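Local coordinates for DHHA1 domain protein (Clostridium perfringens, PDB 3KEW) that probably removes wrongly attached amino acids from tRNA, as a zinc-binding relative of the alanyl-tRNA synthetase editing domain, at residues Q101-G106 and R204-I209; E180-V185 and L192-G197. All blocks are in the same frame, centred on the assembly; numbering follows the deposited sequence.

Interaction 1: Q101-G106 and R204-I209. With ZN (zinc ion), chain C.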
loop_
_atom_site.group_PDB
_atom_site.type_symbol
_atom_site.label_atom_id
_atom_site.label_comp_id
_atom_site.label_asym_id
_atom_site.label_seq_id
_atom_site.Cartn_x
_atom_site.Cartn_y
_atom_site.Cartn_z
ATOM N N GLN A 101 4.959 -7.785 -1.744
ATOM C CA GLN A 101 4.858 -8.021 -3.187
ATOM C C GLN A 101 5.977 -7.352 -3.985
ATOM O O GLN A 101 6.610 -8.007 -4.813
ATOM C CB GLN A 101 3.501 -7.583 -3.727
ATOM C CG GLN A 101 3.345 -7.770 -5.240
ATOM C CD GLN A 101 3.527 -6.475 -5.985
ATOM O OE1 GLN A 101 2.829 -5.508 -5.704
ATOM N NE2 GLN A 101 4.485 -6.438 -6.926
ATOM N N HIS A 102 6.206 -6.061 -3.742
ATOM C CA HIS A 102 7.271 -5.310 -4.433
ATOM C C HIS A 102 8.653 -5.937 -4.223
ATOM O O HIS A 102 9.480 -5.985 -5.146
ATOM C CB HIS A 102 7.329 -3.859 -3.924
ATOM C CG HIS A 102 6.314 -2.948 -4.532
ATOM N ND1 HIS A 102 6.653 -1.736 -5.091
ATOM C CD2 HIS A 102 4.967 -3.050 -4.639
ATOM C CE1 HIS A 102 5.560 -1.137 -5.533
ATOM N NE2 HIS A 102 4.524 -1.913 -5.270
ATOM N N LEU A 103 8.904 -6.358 -2.986
ATOM C CA LEU A 103 10.172 -6.981 -2.604
ATOM C C LEU A 103 10.433 -8.292 -3.357
ATOM O O LEU A 103 11.503 -8.473 -3.956
ATOM C CB LEU A 103 10.227 -7.190 -1.083
ATOM C CG LEU A 103 11.511 -7.804 -0.515
ATOM C CD1 LEU A 103 12.731 -6.934 -0.808
ATOM C CD2 LEU A 103 11.357 -8.044 0.983
ATOM N N LEU A 104 9.442 -9.178 -3.339
ATOM C CA LEU A 104 9.499 -10.466 -4.036
ATOM C C LEU A 104 9.684 -10.268 -5.528
ATOM O O LEU A 104 10.569 -10.884 -6.136
ATOM C CB LEU A 104 8.224 -11.284 -3.790
ATOM C CG LEU A 104 8.051 -11.999 -2.454
ATOM C CD1 LEU A 104 6.622 -12.578 -2.337
ATOM C CD2 LEU A 104 9.090 -13.096 -2.224
ATOM N N SER A 105 8.873 -9.375 -6.099
ATOM C CA SER A 105 8.946 -9.041 -7.514
ATOM C C SER A 105 10.362 -8.595 -7.888
ATOM O O SER A 105 10.914 -9.063 -8.886
ATOM C CB SER A 105 7.922 -7.951 -7.858
ATOM O OG SER A 105 6.609 -8.498 -7.852
ATOM N N GLY A 106 10.944 -7.738 -7.046
ATOM C CA GLY A 106 12.291 -7.193 -7.247
ATOM C C GLY A 106 13.378 -8.237 -7.099
ATOM O O GLY A 106 14.389 -8.183 -7.808
ATOM N N ARG A 204 12.920 -3.757 6.855
ATOM C CA ARG A 204 12.886 -4.356 8.205
ATOM C C ARG A 204 11.479 -4.377 8.794
ATOM O O ARG A 204 11.114 -5.320 9.500
ATOM C CB ARG A 204 13.864 -3.642 9.150
ATOM C CG ARG A 204 14.006 -4.203 10.573
ATOM C CD ARG A 204 14.317 -5.699 10.625
ATOM N NE ARG A 204 14.256 -6.219 11.993
ATOM C CZ ARG A 204 13.140 -6.604 12.617
ATOM N NH1 ARG A 204 11.958 -6.539 12.011
ATOM N NH2 ARG A 204 13.211 -7.059 13.861
ATOM N N ASP A 205 10.686 -3.350 8.471
ATOM C CA ASP A 205 9.272 -3.277 8.860
ATOM C C ASP A 205 8.398 -4.444 8.391
ATOM O O ASP A 205 7.313 -4.660 8.934
ATOM C CB ASP A 205 8.660 -1.960 8.382
ATOM C CG ASP A 205 8.789 -0.841 9.403
ATOM O OD1 ASP A 205 7.939 0.072 9.385
ATOM O OD2 ASP A 205 9.726 -0.871 10.231
ATOM N N LEU A 206 8.866 -5.194 7.392
ATOM C CA LEU A 206 8.171 -6.404 6.940
ATOM C C LEU A 206 8.236 -7.579 7.915
ATOM O O LEU A 206 7.398 -8.473 7.835
ATOM C CB LEU A 206 8.721 -6.859 5.594
ATOM C CG LEU A 206 8.060 -6.507 4.266
ATOM C CD1 LEU A 206 7.068 -5.378 4.382
ATOM C CD2 LEU A 206 9.154 -6.160 3.287
ATOM N N GLN A 207 9.242 -7.576 8.798
ATOM C CA GLN A 207 9.520 -8.634 9.806
ATOM C C GLN A 207 10.045 -9.912 9.159
ATOM O O GLN A 207 11.206 -10.293 9.351
ATOM C CB GLN A 207 8.306 -8.964 10.709
ATOM C CG GLN A 207 7.627 -7.783 11.427
ATOM C CD GLN A 207 6.261 -8.172 12.026
ATOM O OE1 GLN A 207 6.074 -9.293 12.503
ATOM N NE2 GLN A 207 5.313 -7.250 11.992
ATOM N N VAL A 208 9.170 -10.556 8.391
ATOM C CA VAL A 208 9.436 -11.829 7.729
ATOM C C VAL A 208 8.464 -11.988 6.543
ATOM O O VAL A 208 7.355 -11.447 6.554
ATOM C CB VAL A 208 9.342 -13.014 8.756
ATOM C CG1 VAL A 208 7.918 -13.199 9.270
ATOM C CG2 VAL A 208 9.922 -14.311 8.199
ATOM N N ILE A 209 8.901 -12.698 5.511
ATOM C CA ILE A 209 8.050 -13.030 4.376
ATOM C C ILE A 209 8.103 -14.542 4.070
ATOM O O ILE A 209 9.181 -15.151 3.988
ATOM C CB ILE A 209 8.382 -12.138 3.133
ATOM C CG1 ILE A 209 7.389 -12.355 1.998
ATOM C CG2 ILE A 209 9.799 -12.359 2.648
ATOM C CD1 ILE A 209 7.217 -11.114 1.156
HETATM ZN ZN ZN C . 2.430 -1.357 -6.024
HETATM O O HOH W 1 2.522 -3.455 -7.014
HETATM O O HOH W 2 3.166 -0.870 -8.078
HETATM O O HOH W 3 0.237 -1.190 -7.011
#
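L103 and L206 lie alongside each other with their side chains running opposite ways, CD2 of L103 lying 3.7 Å from CD2 of L206, and this methyl contact is one of two that join helix 88-112 to the 3-10 turn 204-206 and the start of strand 209-217. The other is made by L104 and I209, which meet end to end: CD1 of I209 sits 3.8 Å from CG of L104 and equally near its CD1. CB of L103 points toward the turn, and a CG anti to the backbone N (chi1 -179°) brings CD2 against L206. I209 likewise extends its CG1 branch to the end of L104. Around this tight part, I150 of helix 136-152 packs on both L103 and L206, while Y225 of strand 220-227 packs on L104 and I209.

R204, D205, Q207 and V208 form the more open side: R204 is solvent-exposed, the others partly so, and none touches 101-106. They have partners elsewhere, D205 bonding to Y12 and Q207 to N229. A classic gamma turn at Q207 is closed by V208 N donating to L206 O at 2.8 Å.

H102 takes no part in this packing and binds zinc through NE2 at 2.3 Å. Q101 OE1 accepts an unusually short bond, 2.5 Å, from a zinc-bound water, consistent with a second-shell role. With no hydrogen bond across the two segments, the contact is purely apolar and its hold depends on shape and burial; within 101-106, L103 and L104 supply packing while H102 and Q101 serve the zinc.

Interaction 2: E180-V185 and L192-G197. With ZN (zinc ion), chain C.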
loop_
_atom_site.group_PDB
_atom_site.type_symbol
_atom_site.label_atom_id
_atom_site.label_comp_id
_atom_site.label_asym_id
_atom_site.label_seq_id
_atom_site.Cartn_x
_atom_site.Cartn_y
_atom_site.Cartn_z
ATOM N N GLU A 180 -3.240 13.048 -13.091
ATOM C CA GLU A 180 -2.763 12.889 -11.715
ATOM C C GLU A 180 -1.236 12.893 -11.654
ATOM O O GLU A 180 -0.561 12.643 -12.659
ATOM C CB GLU A 180 -3.279 11.574 -11.130
ATOM C CG GLU A 180 -4.755 11.312 -11.375
ATOM C CD GLU A 180 -5.090 9.831 -11.400
ATOM O OE1 GLU A 180 -4.509 9.064 -10.599
ATOM O OE2 GLU A 180 -5.944 9.432 -12.223
ATOM N N GLU A 181 -0.695 13.173 -10.472
ATOM C CA GLU A 181 0.755 13.123 -10.268
ATOM C C GLU A 181 1.248 11.676 -10.147
ATOM O O GLU A 181 0.576 10.826 -9.547
ATOM C CB GLU A 181 1.181 13.956 -9.049
ATOM C CG GLU A 181 0.383 13.690 -7.775
ATOM C CD GLU A 181 1.195 13.923 -6.510
ATOM O OE1 GLU A 181 1.173 13.039 -5.624
ATOM O OE2 GLU A 181 1.857 14.980 -6.403
ATOM N N ILE A 182 2.409 11.405 -10.737
ATOM C CA ILE A 182 3.056 10.105 -10.618
ATOM C C ILE A 182 3.726 9.999 -9.239
ATOM O O ILE A 182 4.533 10.862 -8.864
ATOM C CB ILE A 182 4.081 9.860 -11.780
ATOM C CG1 ILE A 182 3.361 9.529 -13.091
ATOM C CG2 ILE A 182 5.040 8.719 -11.464
ATOM C CD1 ILE A 182 3.306 10.673 -14.080
ATOM N N ARG A 183 3.352 8.971 -8.472
ATOM C CA ARG A 183 4.082 8.617 -7.249
ATOM C C ARG A 183 5.044 7.477 -7.565
ATOM O O ARG A 183 4.735 6.588 -8.370
ATOM C CB ARG A 183 3.150 8.167 -6.127
ATOM C CG ARG A 183 1.863 8.949 -5.958
ATOM C CD ARG A 183 1.890 9.829 -4.747
ATOM N NE ARG A 183 2.553 9.222 -3.588
ATOM C CZ ARG A 183 3.150 9.936 -2.636
ATOM N NH1 ARG A 183 3.152 11.259 -2.713
ATOM N NH2 ARG A 183 3.744 9.339 -1.615
ATOM N N ILE A 184 6.204 7.504 -6.922
ATOM C CA ILE A 184 7.223 6.475 -7.094
ATOM C C ILE A 184 7.481 5.790 -5.745
ATOM O O ILE A 184 7.566 6.459 -4.712
ATOM C CB ILE A 184 8.531 7.090 -7.666
ATOM C CG1 ILE A 184 8.327 7.601 -9.107
ATOM C CG2 ILE A 184 9.704 6.119 -7.575
ATOM C CD1 ILE A 184 8.098 6.513 -10.189
ATOM N N VAL A 185 7.558 4.454 -5.759
ATOM C CA VAL A 185 8.036 3.685 -4.611
ATOM C C VAL A 185 9.331 2.978 -4.992
ATOM O O VAL A 185 9.358 2.174 -5.933
ATOM C CB VAL A 185 7.005 2.660 -4.117
ATOM C CG1 VAL A 185 7.608 1.798 -3.003
ATOM C CG2 VAL A 185 5.758 3.366 -3.621
ATOM N N LEU A 192 12.415 0.116 -8.431
ATOM C CA LEU A 192 11.830 1.448 -8.550
ATOM C C LEU A 192 10.629 1.336 -9.474
ATOM O O LEU A 192 10.786 1.121 -10.681
ATOM C CB LEU A 192 12.860 2.411 -9.149
ATOM C CG LEU A 192 12.679 3.931 -9.182
ATOM C CD1 LEU A 192 14.019 4.561 -9.495
ATOM C CD2 LEU A 192 11.671 4.383 -10.221
ATOM N N ASN A 193 9.467 1.456 -8.886
ATOM C CA ASN A 193 8.173 1.339 -9.667
ATOM C C ASN A 193 7.159 2.514 -9.312
ATOM O O ASN A 193 7.061 2.949 -8.199
ATOM C CB ASN A 193 7.480 0.004 -9.369
ATOM C CG ASN A 193 8.380 -1.201 -9.585
ATOM O OD1 ASN A 193 8.477 -1.735 -10.687
ATOM N ND2 ASN A 193 9.022 -1.645 -8.518
ATOM N N ALA A 194 6.330 2.793 -10.292
ATOM C CA ALA A 194 5.255 3.731 -10.056
ATOM C C ALA A 194 4.202 2.989 -9.251
ATOM O O ALA A 194 3.789 1.887 -9.621
ATOM C CB ALA A 194 4.686 4.245 -11.371
ATOM N N CYS A 195 3.818 3.578 -8.123
ATOM C CA CYS A 195 2.858 2.965 -7.209
ATOM C C CYS A 195 2.136 4.026 -6.386
ATOM O O CYS A 195 2.765 4.941 -5.860
ATOM C CB CYS A 195 3.556 1.970 -6.265
ATOM S SG CYS A 195 2.402 1.088 -5.228
ATOM N N CYS A 196 0.818 3.871 -6.276
ATOM C CA CYS A 196 -0.048 4.726 -5.460
ATOM C C CYS A 196 -0.287 4.133 -4.073
ATOM O O CYS A 196 -1.141 4.615 -3.317
ATOM C CB CYS A 196 -1.412 4.901 -6.145
ATOM S SG CYS A 196 -1.352 5.811 -7.687
ATOM N N GLY A 197 0.445 3.073 -3.742
ATOM C CA GLY A 197 0.297 2.437 -2.439
ATOM C C GLY A 197 0.880 3.252 -1.299
ATOM O O GLY A 197 1.612 4.224 -1.516
HETATM ZN ZN ZN C . 2.430 -1.357 -6.024
HETATM O O HOH W 4 2.688 5.969 -3.350
HETATM O O HOH W 5 9.245 -0.934 -5.730
HETATM O O HOH W 2 3.166 -0.870 -8.078
HETATM O O HOH W 1 2.522 -3.455 -7.014
HETATM O O HOH W 3 0.237 -1.190 -7.011
#
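V185 and N193 form the hydrogen-bonded pair of a short antiparallel ladder. V185 N gives a nearly straight bond to N193 O at 2.9 Å, and N193 N returns one to V185 O at 3.0 Å. The ladder ends less regularly, because C195 N approaches R183 O at 3.2 Å from well above the carbonyl plane, with a C=O...N angle of 135°.

Apolar contacts follow the two faces. I184 and A194 lie on one, where I184 CG2 is 3.7 Å from L192 CD2 and the two side chains cross at a slant. V185 lies on the other, together with N193, and its CG2 meets C195 CB at 3.7 Å.

Water links polar side chains to backbone carbonyls. One water takes a hydrogen bond from R183 NE, in the plane of the guanidinium, and donates to both C195 O and G197 O; R183 also makes a cation-pi contact with Y8. A second water joins V185 O to N193 ND2, which is held as well by D191.

Metal binding falls to C195. Its SG stands anti to the backbone N (chi1 -175°) and meets zinc at 2.6 Å, while G197 N donates to the same sulfur at 3.2 Å, helping to fix its position. A zinc-bound water donates in turn to A194 O.

The whole is a beta hairpin whose outgoing strand runs into a metal ligand. H98 and H102 form an HxxxH motif, and C195 opens a CxxxH motif ending at H199, which is not among the zinc ligands here; the pairing is consistent with alanyl-tRNA synthetase editing domains.

Overall arrangement
The zinc ion is where the two contacts meet: H102 comes from the helix of interaction 1 and C195 from the hairpin of interaction 2, while H98, one helical turn before H102, is the third protein ligand. The centres of the contacts lie about 17 Å apart, and interaction 2 is nested in the chain loop that interaction 1 closes. Interaction 1 is wholly buried and apolar, bringing together elements distant in sequence. Interaction 2 is only partly buried, joins neighbouring strands, and combines backbone hydrogen bonds with apolar side-chain contacts and bridging waters. They share three zinc-bound waters, an example of one site assembled from a packed helix and a hydrogen-bonded strand end.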